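PDB 3L3B: Es1 family protein, which is of unconfirmed function but, as a DJ-1/PfpI-family protein with an amidotransferase-like domain, may take part in isoprenoid biosynthesis. Local coordinates for residues B[229-232]-B[233-237]; B[220-223]-B[224-228]; B[81-85]-B[86-90]. All blocks are in the same frame, centred on the assembly; numbering follows the deposited sequence.

From the N terminus, interaction 3 comes first: the loop after strand 77-79 turns at N84 into helix 85-92, which packs on strands 56-62 and 97-99 at one margin of the seven-stranded sheet. Interactions 2 and 1 follow in series on helix 221-238, the last helix; S220 caps it, 221-228 form its first turns, 229-237 carry it over strands 110-113 and 209-212, and both parts flank helix 41-53. All three are local and close only single helical turns, so none nests or crosses. Interactions 1 and 3 lie on opposite sides of the chain's centre, their centres about 29 Å apart. Interactions 2 and 3 both touch the second subunit.

Interaction 1 of 3, residues B[229-232]-B[233-237]; sequences QDMI and SSMVN
Residues 229-232 and 233-237 are successive turns of one alpha helix, joined by i to i+4 backbone bonds from S233 N to Q229 O, S234 N to D230 O, M235 N to M231 O and V236 N to I232 O; the last is 2.8 Å long and nearly straight at 171°. Two neighbouring serines add a side-chain bond to the same ladder. S233 OG donates to Q229 O at 2.8 Å, and S234 OG to D230 O at 2.7 Å. Each hydroxyl lies anti to its own carbonyl carbon (chi1 -61° in both), which folds it back over the preceding turn. There it reaches the carbonyl oxygen from the face opposite the serine's N-H, and each oxygen is gripped by two donors. D230 sends its carboxylate away from 233-237, where OD1 hydrogen-bonds to S201 OG. The helix is the C-terminal one of this DJ-1/PfpI-type alpha/beta fold, laid against the central sheet. The I232 and V236 side chains cross at a slant, with their CG2 methyls 4.1 Å apart, while V236 CG2 also lies 3.2 Å from I232 O. M235 SD sits 4.3 Å from I232 CD1 and 4.4 Å from M231 CE. M231 and M235 pack on V112 and F210 of strands 110-113 and 209-212; I232 touches V112 and E50 of helix 41-53, and V236 leans on H54.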
loop_
_atom_site.group_PDB
_atom_site.type_symbol
_atom_site.label_atom_id
_atom_site.label_comp_id
_atom_site.label_asym_id
_atom_site.label_seq_id
_atom_site.Cartn_x
_atom_site.Cartn_y
_atom_site.Cartn_z
ATOM N N GLN B 229 8.668 -3.752 11.181
ATOM C CA GLN B 229 8.170 -3.719 12.549
ATOM C C GLN B 229 9.343 -3.545 13.553
ATOM O O GLN B 229 9.254 -2.766 14.489
ATOM C CB GLN B 229 7.385 -4.996 12.835
ATOM C CG GLN B 229 6.912 -5.150 14.269
ATOM C CD GLN B 229 6.145 -6.431 14.470
ATOM O OE1 GLN B 229 6.726 -7.483 14.711
ATOM N NE2 GLN B 229 4.837 -6.349 14.359
ATOM N N ASP B 230 10.445 -4.246 13.323
ATOM C CA ASP B 230 11.598 -4.124 14.209
ATOM C C ASP B 230 12.271 -2.743 14.130
ATOM O O ASP B 230 12.738 -2.209 15.133
ATOM C CB ASP B 230 12.629 -5.173 13.873
ATOM C CG ASP B 230 13.689 -5.289 14.971
ATOM O OD1 ASP B 230 14.869 -4.942 14.719
ATOM O OD2 ASP B 230 13.308 -5.656 16.099
ATOM N N MET B 231 12.313 -2.181 12.925
ATOM C CA MET B 231 12.906 -0.891 12.732
ATOM C C MET B 231 12.142 0.202 13.491
ATOM O O MET B 231 12.731 0.953 14.250
ATOM C CB MET B 231 12.962 -0.571 11.240
ATOM C CG MET B 231 13.782 0.635 11.007
ATOM S SD MET B 231 13.779 1.200 9.343
ATOM C CE MET B 231 12.191 1.997 9.259
ATOM N N ILE B 232 10.827 0.254 13.316
ATOM C CA ILE B 232 9.989 1.288 13.912
ATOM C C ILE B 232 9.975 1.127 15.428
ATOM O O ILE B 232 10.147 2.128 16.148
ATOM C CB ILE B 232 8.525 1.240 13.382
ATOM C CG1 ILE B 232 8.433 1.489 11.854
ATOM C CG2 ILE B 232 7.653 2.190 14.202
ATOM C CD1 ILE B 232 9.032 2.790 11.282
ATOM N N SER B 233 9.813 -0.113 15.917
ATOM C CA SER B 233 10.015 -0.403 17.342
ATOM C C SER B 233 11.306 0.209 17.868
ATOM O O SER B 233 11.293 0.906 18.869
ATOM C CB SER B 233 10.050 -1.918 17.634
ATOM O OG SER B 233 8.827 -2.533 17.261
ATOM N N SER B 234 12.418 -0.070 17.196
ATOM C CA SER B 234 13.726 0.379 17.661
ATOM C C SER B 234 13.798 1.890 17.697
ATOM O O SER B 234 14.395 2.469 18.591
ATOM C CB SER B 234 14.830 -0.156 16.753
ATOM O OG SER B 234 14.819 -1.572 16.760
ATOM N N MET B 235 13.216 2.541 16.707
ATOM C CA MET B 235 13.169 4.001 16.700
ATOM C C MET B 235 12.348 4.526 17.883
ATOM O O MET B 235 12.762 5.433 18.600
ATOM C CB MET B 235 12.581 4.534 15.377
ATOM C CG MET B 235 13.453 4.274 14.173
ATOM S SD MET B 235 12.606 4.758 12.651
ATOM C CE MET B 235 12.990 6.547 12.841
ATOM N N VAL B 236 11.175 3.953 18.073
ATOM C CA VAL B 236 10.313 4.348 19.181
ATOM C C VAL B 236 10.970 4.082 20.567
ATOM O O VAL B 236 10.868 4.914 21.475
ATOM C CB VAL B 236 8.921 3.654 19.094
ATOM C CG1 VAL B 236 8.067 3.992 20.327
ATOM C CG2 VAL B 236 8.181 4.035 17.803
ATOM N N ASN B 237 11.649 2.945 20.730
ATOM C CA ASN B 237 12.279 2.617 22.002
ATOM C C ASN B 237 13.423 3.584 22.251
ATOM O O ASN B 237 13.715 3.943 23.398
ATOM C CB ASN B 237 12.872 1.209 22.012
ATOM C CG ASN B 237 11.840 0.120 21.854
ATOM O OD1 ASN B 237 12.205 -1.031 21.614
ATOM N ND2 ASN B 237 10.553 0.463 21.954
#

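Interaction 2 of 3, residues B[220-223]-B[224-228]; sequences SLYN and VYLGI
The N-terminal end of helix 221-238 is capped here by S220, whose backbone O takes an almost straight bond from V224 N (3.0 Å, 174°) while its OG, the N-cap acceptor, receives N223 N at 3.2 Å. The next helical bonds follow, Y225 N and L226 N bonding to L221 O and Y222 O. Farther on, G227 N makes only a weak bond to N223 O. Y222 carries most of the side-chain contact. With CG anti to the backbone N (chi1 -179°), its ring swings along the helix toward the next turn, where L226 CG lies over one face, displaced toward the rim. L226 spreads its two methyls along the tyrosine, CD1 3.9 Å from the ring atom Y222 CE2 and CD2 3.9 Å from the hydroxyl Y222 OH. Y225 approaches the other tyrosine obliquely, with CD2 4.0 Å from Y222 CE1 and the ring planes 40° apart, and its ring edge faces Y222 O. L226 packs against the loop residue I199. The helix start sits between two copies of helix 41-53: L221 and Y225 pack on L46 of their own chain, while in the second subunit D52 accepts from Y222 N and R53 packs on both tyrosines.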
loop_
_atom_site.group_PDB
_atom_site.type_symbol
_atom_site.label_atom_id
_atom_site.label_comp_id
_atom_site.label_asym_id
_atom_site.label_seq_id
_atom_site.Cartn_x
_atom_site.Cartn_y
_atom_site.Cartn_z
ATOM N N SER B 220 8.922 -12.820 1.081
ATOM C CA SER B 220 7.479 -12.718 1.296
ATOM C C SER B 220 7.122 -11.402 1.986
ATOM O O SER B 220 7.932 -10.798 2.705
ATOM C CB SER B 220 6.980 -13.898 2.156
ATOM O OG SER B 220 7.445 -13.718 3.493
ATOM N N LEU B 221 5.891 -10.969 1.790
ATOM C CA LEU B 221 5.405 -9.731 2.407
ATOM C C LEU B 221 5.442 -9.833 3.922
ATOM O O LEU B 221 5.778 -8.878 4.615
ATOM C CB LEU B 221 3.976 -9.482 1.900
ATOM C CG LEU B 221 3.242 -8.222 2.356
ATOM C CD1 LEU B 221 3.976 -6.908 2.144
ATOM C CD2 LEU B 221 1.851 -8.235 1.609
ATOM N N TYR B 222 5.107 -11.012 4.460
ATOM C CA TYR B 222 5.084 -11.132 5.927
ATOM C C TYR B 222 6.507 -10.932 6.491
ATOM O O TYR B 222 6.676 -10.257 7.472
ATOM C CB TYR B 222 4.448 -12.442 6.382
ATOM C CG TYR B 222 4.384 -12.590 7.890
ATOM C CD1 TYR B 222 3.508 -11.814 8.661
ATOM C CD2 TYR B 222 5.223 -13.481 8.545
ATOM C CE1 TYR B 222 3.476 -11.936 10.063
ATOM C CE2 TYR B 222 5.195 -13.624 9.937
ATOM C CZ TYR B 222 4.320 -12.853 10.695
ATOM O OH TYR B 222 4.331 -13.018 12.073
ATOM N N ASN B 223 7.527 -11.482 5.836
ATOM C CA ASN B 223 8.917 -11.306 6.301
ATOM C C ASN B 223 9.398 -9.902 6.164
ATOM O O ASN B 223 9.982 -9.373 7.078
ATOM C CB ASN B 223 9.853 -12.296 5.611
ATOM C CG ASN B 223 9.614 -13.706 6.091
ATOM O OD1 ASN B 223 9.213 -13.883 7.232
ATOM N ND2 ASN B 223 9.805 -14.710 5.224
ATOM N N VAL B 224 9.073 -9.275 5.053
ATOM C CA VAL B 224 9.329 -7.859 4.867
ATOM C C VAL B 224 8.748 -7.053 6.045
ATOM O O VAL B 224 9.425 -6.188 6.597
ATOM C CB VAL B 224 8.768 -7.336 3.513
ATOM C CG1 VAL B 224 8.744 -5.788 3.484
ATOM C CG2 VAL B 224 9.570 -7.946 2.302
ATOM N N TYR B 225 7.520 -7.377 6.439
ATOM C CA TYR B 225 6.842 -6.670 7.531
ATOM C C TYR B 225 7.545 -6.842 8.885
ATOM O O TYR B 225 7.576 -5.909 9.690
ATOM C CB TYR B 225 5.382 -7.128 7.604
ATOM C CG TYR B 225 4.634 -6.962 8.925
ATOM C CD1 TYR B 225 4.113 -5.723 9.341
ATOM C CD2 TYR B 225 4.396 -8.059 9.728
ATOM C CE1 TYR B 225 3.367 -5.618 10.561
ATOM C CE2 TYR B 225 3.705 -7.952 10.931
ATOM C CZ TYR B 225 3.187 -6.740 11.338
ATOM O OH TYR B 225 2.515 -6.732 12.559
ATOM N N LEU B 226 8.104 -8.032 9.122
ATOM C CA LEU B 226 8.796 -8.299 10.376
ATOM C C LEU B 226 9.988 -7.377 10.538
ATOM O O LEU B 226 10.228 -6.838 11.619
ATOM C CB LEU B 226 9.222 -9.750 10.450
ATOM C CG LEU B 226 8.110 -10.740 10.704
ATOM C CD1 LEU B 226 8.718 -12.120 10.793
ATOM C CD2 LEU B 226 7.269 -10.381 11.960
ATOM N N GLY B 227 10.710 -7.144 9.445
ATOM C CA GLY B 227 11.829 -6.242 9.485
ATOM C C GLY B 227 11.425 -4.797 9.721
ATOM O O GLY B 227 12.060 -4.113 10.459
ATOM N N ILE B 228 10.369 -4.321 9.076
ATOM C CA ILE B 228 9.874 -2.944 9.257
ATOM C C ILE B 228 9.346 -2.749 10.662
ATOM O O ILE B 228 9.523 -1.706 11.258
ATOM C CB ILE B 228 8.737 -2.614 8.209
ATOM C CG1 ILE B 228 9.390 -2.461 6.852
ATOM C CG2 ILE B 228 7.974 -1.362 8.610
ATOM C CD1 ILE B 228 8.449 -2.423 5.604
#

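Interaction 3 of 3, residues B[81-85]-B[86-90]; sequences EVRNI and LVESA
N84 and the first turn of the following helix meet through three bonds. N84 OD1 accepts from V87 N at 3.0 Å (165°) and, weakly, from L86 N at 2.8 Å, while N84 O accepts from E88 N at 2.9 Å. A chi1 near 180° (176°) turns the N84 side chain forward and carries its amide oxygen in front of the L86 and V87 N-H groups; CB then rests against V87 CG2. The N84 side chain is thus the N-cap of helix 85-92, at the end of the loop that follows strand 77-79. One residue on, I85 O takes two donors from S89: its N, and its OG at 2.7 Å, which comes in above the carbonyl plane on the opposite face from the N-H. E88 folds back toward the loop, bent at chi2 (-43°), and its CG meets R83 CB at 3.8 Å. The two side chains cross at about a right angle, and R83 NH1 stays 4.3 Å from E88 OE1, too far for a salt bridge, with the oxygen well off the guanidinium plane. Water 1 bridges that gap, accepting from R83 NH1 and donating to E88 OE1; water 2 similarly joins N84 N to E88 OE2. In the next shell, R83 forms a side-on salt bridge with E81, NE (2.7 Å) and NH2 both on OE1, which lies in the guanidinium plane. N64 receives a bond from N84 ND2, and R91 makes a salt bridge with E88 OE1. Across the dimer interface, R83 NH2 and E88 OE2 form reciprocal salt bridges with E88 and R83 of the second subunit.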
loop_
_atom_site.group_PDB
_atom_site.type_symbol
_atom_site.label_atom_id
_atom_site.label_comp_id
_atom_site.label_asym_id
_atom_site.label_seq_id
_atom_site.Cartn_x
_atom_site.Cartn_y
_atom_site.Cartn_z
ATOM N N GLU B 81 4.937 8.928 -20.674
ATOM C CA GLU B 81 3.874 9.592 -19.925
ATOM C C GLU B 81 4.593 10.296 -18.743
ATOM O O GLU B 81 5.709 9.878 -18.381
ATOM C CB GLU B 81 2.822 8.543 -19.441
ATOM C CG GLU B 81 2.397 8.674 -18.022
ATOM C CD GLU B 81 1.193 7.812 -17.601
ATOM O OE1 GLU B 81 0.518 8.268 -16.656
ATOM O OE2 GLU B 81 0.923 6.718 -18.178
ATOM N N VAL B 82 4.042 11.397 -18.218
ATOM C CA VAL B 82 4.710 12.152 -17.119
ATOM C C VAL B 82 3.800 12.185 -15.885
ATOM O O VAL B 82 2.588 12.365 -16.007
ATOM C CB VAL B 82 5.164 13.600 -17.492
ATOM C CG1 VAL B 82 5.235 14.462 -16.229
ATOM C CG2 VAL B 82 6.592 13.606 -18.134
ATOM N N ARG B 83 4.387 11.946 -14.718
ATOM C CA ARG B 83 3.674 12.000 -13.426
ATOM C C ARG B 83 4.435 12.809 -12.399
ATOM O O ARG B 83 5.644 12.798 -12.357
ATOM C CB ARG B 83 3.391 10.597 -12.870
ATOM C CG ARG B 83 2.435 9.825 -13.769
ATOM C CD ARG B 83 2.038 8.468 -13.169
ATOM N NE ARG B 83 1.214 7.747 -14.151
ATOM C CZ ARG B 83 0.566 6.616 -13.937
ATOM N NH1 ARG B 83 0.615 5.984 -12.776
ATOM N NH2 ARG B 83 -0.130 6.082 -14.922
ATOM N N ASN B 84 3.684 13.550 -11.600
ATOM C CA ASN B 84 4.194 14.367 -10.530
ATOM C C ASN B 84 4.285 13.538 -9.242
ATOM O O ASN B 84 3.311 12.874 -8.818
ATOM C CB ASN B 84 3.312 15.624 -10.408
ATOM C CG ASN B 84 3.692 16.504 -9.261
ATOM O OD1 ASN B 84 3.584 16.094 -8.096
ATOM N ND2 ASN B 84 4.164 17.747 -9.569
ATOM N N ILE B 85 5.480 13.549 -8.653
ATOM C CA ILE B 85 5.799 12.826 -7.448
ATOM C C ILE B 85 4.834 13.099 -6.310
ATOM O O ILE B 85 4.379 12.170 -5.651
ATOM C CB ILE B 85 7.233 13.124 -6.970
ATOM C CG1 ILE B 85 8.303 12.628 -7.950
ATOM C CG2 ILE B 85 7.465 12.562 -5.598
ATOM C CD1 ILE B 85 9.733 13.191 -7.554
ATOM N N LEU B 86 4.465 14.357 -6.133
ATOM C CA LEU B 86 3.570 14.740 -5.030
ATOM C C LEU B 86 2.120 14.294 -5.287
ATOM O O LEU B 86 1.476 13.744 -4.399
ATOM C CB LEU B 86 3.649 16.263 -4.795
ATOM C CG LEU B 86 2.771 16.934 -3.737
ATOM C CD1 LEU B 86 3.036 16.313 -2.381
ATOM C CD2 LEU B 86 3.038 18.462 -3.670
ATOM N N VAL B 87 1.610 14.522 -6.488
ATOM C CA VAL B 87 0.279 14.049 -6.864
ATOM C C VAL B 87 0.168 12.542 -6.712
ATOM O O VAL B 87 -0.782 12.023 -6.127
ATOM C CB VAL B 87 -0.095 14.512 -8.311
ATOM C CG1 VAL B 87 -1.445 13.840 -8.829
ATOM C CG2 VAL B 87 -0.179 16.037 -8.362
ATOM N N GLU B 88 1.146 11.809 -7.209
ATOM C CA GLU B 88 1.134 10.348 -7.043
ATOM C C GLU B 88 1.301 9.841 -5.589
ATOM O O GLU B 88 0.666 8.879 -5.175
ATOM C CB GLU B 88 2.162 9.708 -7.963
ATOM C CG GLU B 88 1.922 9.937 -9.456
ATOM C CD GLU B 88 0.487 9.784 -9.893
ATOM O OE1 GLU B 88 -0.107 8.713 -9.591
ATOM O OE2 GLU B 88 -0.047 10.722 -10.537
ATOM N N SER B 89 2.182 10.477 -4.818
ATOM C CA SER B 89 2.334 10.170 -3.428
ATOM C C SER B 89 1.040 10.353 -2.652
ATOM O O SER B 89 0.826 9.647 -1.664
ATOM C CB SER B 89 3.439 11.056 -2.757
ATOM O OG SER B 89 4.717 10.839 -3.345
ATOM N N ALA B 90 0.191 11.292 -3.062
ATOM C CA ALA B 90 -1.108 11.468 -2.430
ATOM C C ALA B 90 -1.989 10.196 -2.462
ATOM O O ALA B 90 -2.905 10.075 -1.640
ATOM C CB ALA B 90 -1.891 12.677 -3.089
HETATM O O HOH W 1 1.636 6.475 -10.030
HETATM O O HOH W 2 0.726 12.968 -11.661
#